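Local structure of digeranylgeranylglycerophospholipid reductase (Sulfolobus acidocaldarius, 4OPC) at residues W331-K344 and K421-L434. The protein reduces the double bonds of the geranylgeranyl chains of archaeal membrane phospholipids, using FAD, to give saturated archaeols with phytanyl chains. Numbering follows the deposited sequence.
With PGT ((1S)-2-{[{[(2R)-2,3-dihydroxypropyl]oxy}(hydroxy)phosphoryl]oxy}-1-[(palmitoyloxy)methyl]ethyl stearate), chain C.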
loop_
_atom_site.group_PDB
_atom_site.type_symbol
_atom_site.label_atom_id
_atom_site.label_comp_id
_atom_site.label_asym_id
_atom_site.label_seq_id
_atom_site.Cartn_x
_atom_site.Cartn_y
_atom_site.Cartn_z
ATOM N N TRP A 331 -4.602 10.808 18.052
ATOM C CA TRP A 331 -5.571 10.961 16.958
ATOM C C TRP A 331 -5.026 11.724 15.755
ATOM O O TRP A 331 -5.527 11.562 14.639
ATOM C CB TRP A 331 -6.832 11.644 17.487
ATOM C CG TRP A 331 -8.075 11.332 16.704
ATOM C CD1 TRP A 331 -8.791 12.190 15.920
ATOM C CD2 TRP A 331 -8.742 10.064 16.626
ATOM N NE1 TRP A 331 -9.867 11.539 15.370
ATOM C CE2 TRP A 331 -9.861 10.235 15.790
ATOM C CE3 TRP A 331 -8.513 8.809 17.201
ATOM C CZ2 TRP A 331 -10.737 9.187 15.494
ATOM C CZ3 TRP A 331 -9.385 7.772 16.911
ATOM C CH2 TRP A 331 -10.480 7.967 16.063
ATOM N N ASP A 332 -4.005 12.549 15.974
ATOM C CA ASP A 332 -3.378 13.282 14.875
ATOM C C ASP A 332 -2.826 12.347 13.811
ATOM O O ASP A 332 -2.630 12.750 12.664
ATOM C CB ASP A 332 -2.257 14.188 15.385
ATOM C CG ASP A 332 -2.774 15.482 15.970
ATOM O OD1 ASP A 332 -3.958 15.808 15.748
ATOM O OD2 ASP A 332 -1.986 16.175 16.641
ATOM N N MET A 333 -2.569 11.101 14.191
ATOM C CA MET A 333 -2.153 10.090 13.222
ATOM C C MET A 333 -3.185 10.022 12.102
ATOM O O MET A 333 -2.843 10.050 10.915
ATOM C CB MET A 333 -2.034 8.716 13.880
ATOM C CG MET A 333 -1.873 7.575 12.884
ATOM S SD MET A 333 -0.307 7.697 11.991
ATOM C CE MET A 333 -0.607 6.593 10.617
ATOM N N ASN A 334 -4.451 9.943 12.495
ATOM C CA ASN A 334 -5.546 9.848 11.539
ATOM C C ASN A 334 -5.679 11.121 10.727
ATOM O O ASN A 334 -5.815 11.071 9.509
ATOM C CB ASN A 334 -6.858 9.587 12.263
ATOM C CG ASN A 334 -6.950 8.191 12.818
ATOM O OD1 ASN A 334 -6.590 7.229 12.151
ATOM N ND2 ASN A 334 -7.444 8.072 14.040
ATOM N N ILE A 335 -5.653 12.264 11.402
ATOM C CA ILE A 335 -5.809 13.540 10.707
ATOM C C ILE A 335 -4.714 13.727 9.652
ATOM O O ILE A 335 -4.999 14.051 8.489
ATOM C CB ILE A 335 -5.772 14.714 11.686
ATOM C CG1 ILE A 335 -6.816 14.537 12.800
ATOM C CG2 ILE A 335 -5.957 16.030 10.934
ATOM C CD1 ILE A 335 -8.213 14.291 12.299
ATOM N N CYS A 336 -3.469 13.502 10.058
ATOM C CA CYS A 336 -2.318 13.623 9.164
ATOM C C CYS A 336 -2.432 12.651 7.999
ATOM O O CYS A 336 -2.324 13.054 6.832
ATOM C CB CYS A 336 -1.016 13.361 9.944
ATOM S SG CYS A 336 0.546 13.183 8.969
ATOM N N TYR A 337 -2.680 11.375 8.292
ATOM C CA TYR A 337 -2.697 10.386 7.217
ATOM C C TYR A 337 -3.844 10.583 6.233
ATOM O O TYR A 337 -3.638 10.469 5.022
ATOM C CB TYR A 337 -2.675 8.941 7.740
ATOM C CG TYR A 337 -2.517 8.003 6.586
ATOM C CD1 TYR A 337 -1.274 7.810 5.992
ATOM C CD2 TYR A 337 -3.615 7.379 6.012
ATOM C CE1 TYR A 337 -1.133 6.988 4.886
ATOM C CE2 TYR A 337 -3.475 6.562 4.906
ATOM C CZ TYR A 337 -2.229 6.376 4.345
ATOM O OH TYR A 337 -2.062 5.588 3.234
ATOM N N VAL A 338 -5.040 10.869 6.739
ATOM C CA VAL A 338 -6.169 11.139 5.847
ATOM C C VAL A 338 -5.892 12.354 4.956
ATOM O O VAL A 338 -6.161 12.309 3.753
ATOM C CB VAL A 338 -7.490 11.291 6.635
ATOM C CG1 VAL A 338 -8.595 11.802 5.731
ATOM C CG2 VAL A 338 -7.881 9.947 7.265
ATOM N N ASN A 339 -5.306 13.408 5.510
ATOM C CA ASN A 339 -4.961 14.570 4.692
ATOM C C ASN A 339 -3.900 14.255 3.635
ATOM O O ASN A 339 -3.990 14.714 2.496
ATOM C CB ASN A 339 -4.483 15.732 5.561
ATOM C CG ASN A 339 -5.607 16.381 6.347
ATOM O OD1 ASN A 339 -6.782 16.224 6.019
ATOM N ND2 ASN A 339 -5.248 17.123 7.388
ATOM N N GLU A 340 -2.893 13.467 4.002
ATOM C CA GLU A 340 -1.769 13.233 3.098
ATOM C C GLU A 340 -2.030 12.168 2.037
ATOM O O GLU A 340 -1.400 12.203 0.979
ATOM C CB GLU A 340 -0.510 12.839 3.892
ATOM C CG GLU A 340 0.028 13.910 4.845
ATOM C CD GLU A 340 0.605 15.126 4.133
ATOM O OE1 GLU A 340 0.821 15.067 2.904
ATOM O OE2 GLU A 340 0.851 16.144 4.810
ATOM N N TYR A 341 -2.917 11.213 2.318
ATOM C CA TYR A 341 -3.133 10.091 1.403
ATOM C C TYR A 341 -4.477 9.382 1.573
ATOM O O TYR A 341 -5.054 8.916 0.583
ATOM C CB TYR A 341 -2.004 9.064 1.550
ATOM C CG TYR A 341 -1.719 8.266 0.301
ATOM C CD1 TYR A 341 -0.841 8.745 -0.661
ATOM C CD2 TYR A 341 -2.321 7.028 0.082
ATOM C CE1 TYR A 341 -0.559 8.017 -1.808
ATOM C CE2 TYR A 341 -2.050 6.293 -1.058
ATOM C CZ TYR A 341 -1.172 6.792 -2.006
ATOM O OH TYR A 341 -0.883 6.076 -3.148
ATOM N N GLY A 342 -4.979 9.281 2.800
ATOM C CA GLY A 342 -6.130 8.436 3.077
ATOM C C GLY A 342 -7.442 8.843 2.423
ATOM O O GLY A 342 -8.213 7.977 2.014
ATOM N N ALA A 343 -7.700 10.142 2.305
ATOM C CA ALA A 343 -8.931 10.607 1.671
ATOM C C ALA A 343 -8.915 10.227 0.198
ATOM O O ALA A 343 -9.914 9.747 -0.353
ATOM C CB ALA A 343 -9.083 12.112 1.838
ATOM N N LYS A 344 -7.774 10.436 -0.445
ATOM C CA LYS A 344 -7.580 9.977 -1.815
ATOM C C LYS A 344 -7.791 8.472 -1.948
ATOM O O LYS A 344 -8.436 8.011 -2.893
ATOM C CB LYS A 344 -6.174 10.332 -2.293
ATOM C CG LYS A 344 -5.713 9.458 -3.445
ATOM C CD LYS A 344 -4.433 9.939 -4.008
ATOM C CE LYS A 344 -3.335 9.886 -2.982
ATOM N NZ LYS A 344 -2.114 10.363 -3.642
ATOM N N LYS A 421 -14.953 11.205 -0.715
ATOM C CA LYS A 421 -13.816 12.089 -0.468
ATOM C C LYS A 421 -14.205 13.160 0.543
ATOM O O LYS A 421 -13.450 13.445 1.479
ATOM C CB LYS A 421 -13.312 12.737 -1.756
ATOM C CG LYS A 421 -11.969 13.446 -1.598
ATOM C CD LYS A 421 -10.879 12.764 -2.403
ATOM C CE LYS A 421 -9.599 13.575 -2.406
ATOM N NZ LYS A 421 -9.778 14.889 -3.074
ATOM N N GLU A 422 -15.399 13.717 0.368
ATOM C CA GLU A 422 -15.936 14.718 1.286
ATOM C C GLU A 422 -16.117 14.176 2.707
ATOM O O GLU A 422 -15.842 14.881 3.673
ATOM C CB GLU A 422 -17.249 15.292 0.752
ATOM C CG GLU A 422 -17.072 16.140 -0.494
ATOM C CD GLU A 422 -18.390 16.617 -1.075
ATOM O OE1 GLU A 422 -19.453 16.207 -0.560
ATOM O OE2 GLU A 422 -18.362 17.402 -2.048
ATOM N N LEU A 423 -16.587 12.938 2.832
ATOM C CA LEU A 423 -16.697 12.316 4.145
ATOM C C LEU A 423 -15.325 12.240 4.801
ATOM O O LEU A 423 -15.190 12.490 5.998
ATOM C CB LEU A 423 -17.297 10.910 4.061
ATOM C CG LEU A 423 -18.820 10.808 4.105
ATOM C CD1 LEU A 423 -19.250 9.378 3.861
ATOM C CD2 LEU A 423 -19.336 11.295 5.451
ATOM N N TYR A 424 -14.310 11.875 4.020
ATOM C CA TYR A 424 -12.957 11.791 4.560
ATOM C C TYR A 424 -12.344 13.150 4.874
ATOM O O TYR A 424 -11.583 13.268 5.836
ATOM C CB TYR A 424 -12.050 10.942 3.658
ATOM C CG TYR A 424 -12.216 9.480 3.947
ATOM C CD1 TYR A 424 -13.388 8.810 3.594
ATOM C CD2 TYR A 424 -11.231 8.773 4.625
ATOM C CE1 TYR A 424 -13.553 7.478 3.874
ATOM C CE2 TYR A 424 -11.386 7.431 4.912
ATOM C CZ TYR A 424 -12.550 6.785 4.534
ATOM O OH TYR A 424 -12.709 5.451 4.827
ATOM N N LEU A 425 -12.682 14.169 4.090
ATOM C CA LEU A 425 -12.251 15.533 4.402
ATOM C C LEU A 425 -12.914 16.039 5.686
ATOM O O LEU A 425 -12.448 16.998 6.307
ATOM C CB LEU A 425 -12.517 16.478 3.227
ATOM C CG LEU A 425 -11.742 16.113 1.954
ATOM C CD1 LEU A 425 -11.998 17.112 0.837
ATOM C CD2 LEU A 425 -10.250 15.993 2.240
ATOM N N ASN A 426 -13.988 15.372 6.094
ATOM C CA ASN A 426 -14.634 15.649 7.374
ATOM C C ASN A 426 -14.418 14.509 8.367
ATOM O O ASN A 426 -15.314 14.157 9.137
ATOM C CB ASN A 426 -16.126 15.909 7.177
ATOM C CG ASN A 426 -16.396 17.187 6.411
ATOM O OD1 ASN A 426 -16.198 18.286 6.929
ATOM N ND2 ASN A 426 -16.849 17.051 5.170
ATOM N N TYR A 427 -13.221 13.930 8.339
ATOM C CA TYR A 427 -12.858 12.874 9.265
ATOM C C TYR A 427 -13.108 13.335 10.709
ATOM O O TYR A 427 -12.829 14.483 11.045
ATOM C CB TYR A 427 -11.385 12.486 9.064
ATOM C CG TYR A 427 -11.018 11.259 9.861
ATOM C CD1 TYR A 427 -11.190 9.983 9.328
ATOM C CD2 TYR A 427 -10.550 11.373 11.167
ATOM C CE1 TYR A 427 -10.892 8.852 10.073
ATOM C CE2 TYR A 427 -10.257 10.256 11.916
ATOM C CZ TYR A 427 -10.420 9.001 11.369
ATOM O OH TYR A 427 -10.120 7.897 12.124
ATOM N N PRO A 428 -13.637 12.435 11.563
ATOM C CA PRO A 428 -13.981 12.769 12.951
ATOM C C PRO A 428 -12.815 13.401 13.694
ATOM O O PRO A 428 -11.700 12.896 13.610
ATOM C CB PRO A 428 -14.274 11.409 13.586
ATOM C CG PRO A 428 -14.583 10.503 12.480
ATOM C CD PRO A 428 -13.966 11.041 11.223
ATOM N N ARG A 429 -13.066 14.482 14.421
ATOM C CA ARG A 429 -11.994 15.177 15.122
ATOM C C ARG A 429 -11.633 14.505 16.442
ATOM O O ARG A 429 -10.624 14.836 17.052
ATOM C CB ARG A 429 -12.364 16.642 15.353
ATOM C CG ARG A 429 -12.668 17.413 14.078
ATOM C CD ARG A 429 -11.542 17.276 13.065
ATOM N NE ARG A 429 -10.254 17.682 13.620
ATOM C CZ ARG A 429 -9.182 17.979 12.890
ATOM N NH1 ARG A 429 -9.241 17.925 11.565
ATOM N NH2 ARG A 429 -8.053 18.341 13.488
ATOM N N SER A 430 -12.465 13.568 16.879
ATOM C CA SER A 430 -12.207 12.833 18.108
ATOM C C SER A 430 -12.778 11.420 17.981
ATOM O O SER A 430 -13.617 11.170 17.126
ATOM C CB SER A 430 -12.829 13.556 19.300
ATOM O OG SER A 430 -14.197 13.230 19.415
ATOM N N PRO A 431 -12.314 10.485 18.824
ATOM C CA PRO A 431 -12.804 9.101 18.800
ATOM C C PRO A 431 -14.307 8.962 19.026
ATOM O O PRO A 431 -14.910 8.004 18.543
ATOM C CB PRO A 431 -12.054 8.456 19.968
ATOM C CG PRO A 431 -10.802 9.228 20.072
ATOM C CD PRO A 431 -11.153 10.637 19.722
ATOM N N SER A 432 -14.901 9.901 19.752
ATOM C CA SER A 432 -16.310 9.805 20.104
ATOM C C SER A 432 -17.210 9.834 18.874
ATOM O O SER A 432 -18.348 9.380 18.926
ATOM C CB SER A 432 -16.702 10.922 21.079
ATOM O OG SER A 432 -16.483 12.195 20.497
ATOM N N SER A 433 -16.691 10.356 17.768
ATOM C CA SER A 433 -17.468 10.477 16.536
ATOM C C SER A 433 -17.116 9.424 15.489
ATOM O O SER A 433 -17.646 9.450 14.380
ATOM C CB SER A 433 -17.283 11.868 15.920
ATOM O OG SER A 433 -17.670 12.878 16.839
ATOM N N LEU A 434 -16.227 8.499 15.833
ATOM C CA LEU A 434 -15.767 7.509 14.864
ATOM C C LEU A 434 -16.890 6.603 14.379
ATOM O O LEU A 434 -17.008 6.342 13.190
ATOM C CB LEU A 434 -14.646 6.653 15.455
ATOM C CG LEU A 434 -14.077 5.583 14.524
ATOM C CD1 LEU A 434 -13.348 6.222 13.351
ATOM C CD2 LEU A 434 -13.150 4.655 15.302
HETATM C C48 PGT C . -7.305 -2.902 -9.987
HETATM C C47 PGT C . -7.149 -2.831 -8.481
HETATM C C46 PGT C . -6.055 -3.784 -8.045
HETATM C C45 PGT C . -4.775 -3.453 -8.787
HETATM C C44 PGT C . -3.566 -3.891 -7.986
HETATM C C43 PGT C . -2.958 -5.137 -8.603
HETATM C C42 PGT C . -1.865 -5.641 -7.688
HETATM C C41 PGT C . -0.750 -4.626 -7.702
HETATM C C40 PGT C . 0.570 -5.293 -7.401
HETATM C C39 PGT C . 1.645 -4.488 -8.096
HETATM C C38 PGT C . 1.584 -3.057 -7.627
HETATM C C37 PGT C . 2.542 -2.234 -8.455
HETATM C C36 PGT C . 2.551 -0.830 -7.905
HETATM C C35 PGT C . 3.219 0.119 -8.873
HETATM C C34 PGT C . 3.256 1.503 -8.253
HETATM C C33 PGT C . 3.605 2.562 -9.276
HETATM C C32 PGT C . 4.477 3.642 -8.663
HETATM C C31 PGT C . 3.673 4.660 -7.870
HETATM O O31 PGT C . 4.000 4.876 -6.718
HETATM O O2 PGT C . 2.563 5.345 -8.426
HETATM C C2 PGT C . 2.781 6.674 -8.864
HETATM C C1 PGT C . 2.741 7.690 -7.741
HETATM O O3P PGT C . 2.814 7.192 -6.420
HETATM P P PGT C . 1.575 7.435 -5.459
HETATM O O1P PGT C . 0.359 7.189 -6.326
HETATM O O2P PGT C . 1.583 6.483 -4.273
HETATM O O4P PGT C . 1.511 8.921 -4.893
HETATM C C4 PGT C . 2.267 9.983 -5.440
HETATM C C5 PGT C . 1.908 11.299 -4.789
HETATM O O5 PGT C . 3.060 11.865 -4.209
HETATM C C6 PGT C . 0.856 11.069 -3.730
HETATM O O6 PGT C . 1.398 11.214 -2.437
HETATM C C3 PGT C . 1.691 7.137 -9.813
HETATM O O3 PGT C . 1.667 6.430 -11.030
HETATM C C11 PGT C . 0.364 6.282 -11.543
HETATM O O11 PGT C . -0.397 7.229 -11.543
HETATM C C12 PGT C . -0.092 4.942 -12.083
HETATM C C13 PGT C . -1.297 5.111 -12.983
HETATM C C14 PGT C . -1.735 3.750 -13.481
HETATM C C15 PGT C . -2.882 3.229 -12.642
HETATM C C16 PGT C . -3.412 1.935 -13.224
HETATM C C17 PGT C . -4.914 2.044 -13.367
HETATM C C18 PGT C . -5.449 0.917 -14.225
HETATM C C19 PGT C . -6.887 1.207 -14.609
HETATM C C20 PGT C . -6.958 2.341 -15.613
HETATM C C21 PGT C . -7.653 1.863 -16.872
HETATM C C22 PGT C . -8.424 2.996 -17.516
HETATM C C23 PGT C . -9.546 2.410 -18.346
HETATM C C24 PGT C . -10.502 3.499 -18.778
HETATM C C25 PGT C . -11.914 3.126 -18.380
HETATM C C26 PGT C . -12.530 4.249 -17.571
HETATM O O HOH W 1 -9.155 17.671 6.158
#
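W331 sends its indole between P431 and N334 and is tied to the loop 426-430 through a single hydrogen bond: NE1 donates to P428 O (2.9 Å, N-H...O angle 174°). The oxygen lies in the indole plane, while NE1 sits above the carbonyl plane. P431 CG makes a CH-pi contact over the six-membered ring, 3.9 Å from its centroid; N334 ND2 lies off toward the rim of the opposite face. A leucine in place of W331 would probably leave P428 O without this donor and P431 without a ring to lie on.

Y427 can be followed outward. Its CB leads toward helix 332-344, with CG anti to the backbone N (chi1 -172°), which carries the ring in among V338, I335 and N334. CD1 meets V338 CG2 and CD2 meets I335 CD1, both at 3.9 Å; Y427 CE2 lies 3.5 Å from N334 CB and also near W331 NE1, and CZ rests against the same N334 CB. At the tip, OH is hydrogen-bonded to Y277 O; N334 ND2 is close but badly angled for a hydrogen bond, its amide being held instead by T278 OG1 and M279 N.

I335 CD1 also sits over the centre of one face of the R429 guanidinium, the two side chains crossing at about a right angle. Further along, V338 CG1 touches Y424 O and A343 CB packs on Y424 CB (3.7 Å). Here the helical segments 332-344 and 421-425 run nearly antiparallel (160°), their axes 9.0 Å apart at closest approach.

In the wider pi-type turn 338-342, Y337 O accepts from both Y341 N and G342 N; Y341 OH donates to PGT O2P (2.7 Å). The contact thus joins helix 332-357, which lines the phospholipid site with H56 and H298, to the end of helix 410-425 and the loop leading to helix 434-452, within the C-terminal helical region.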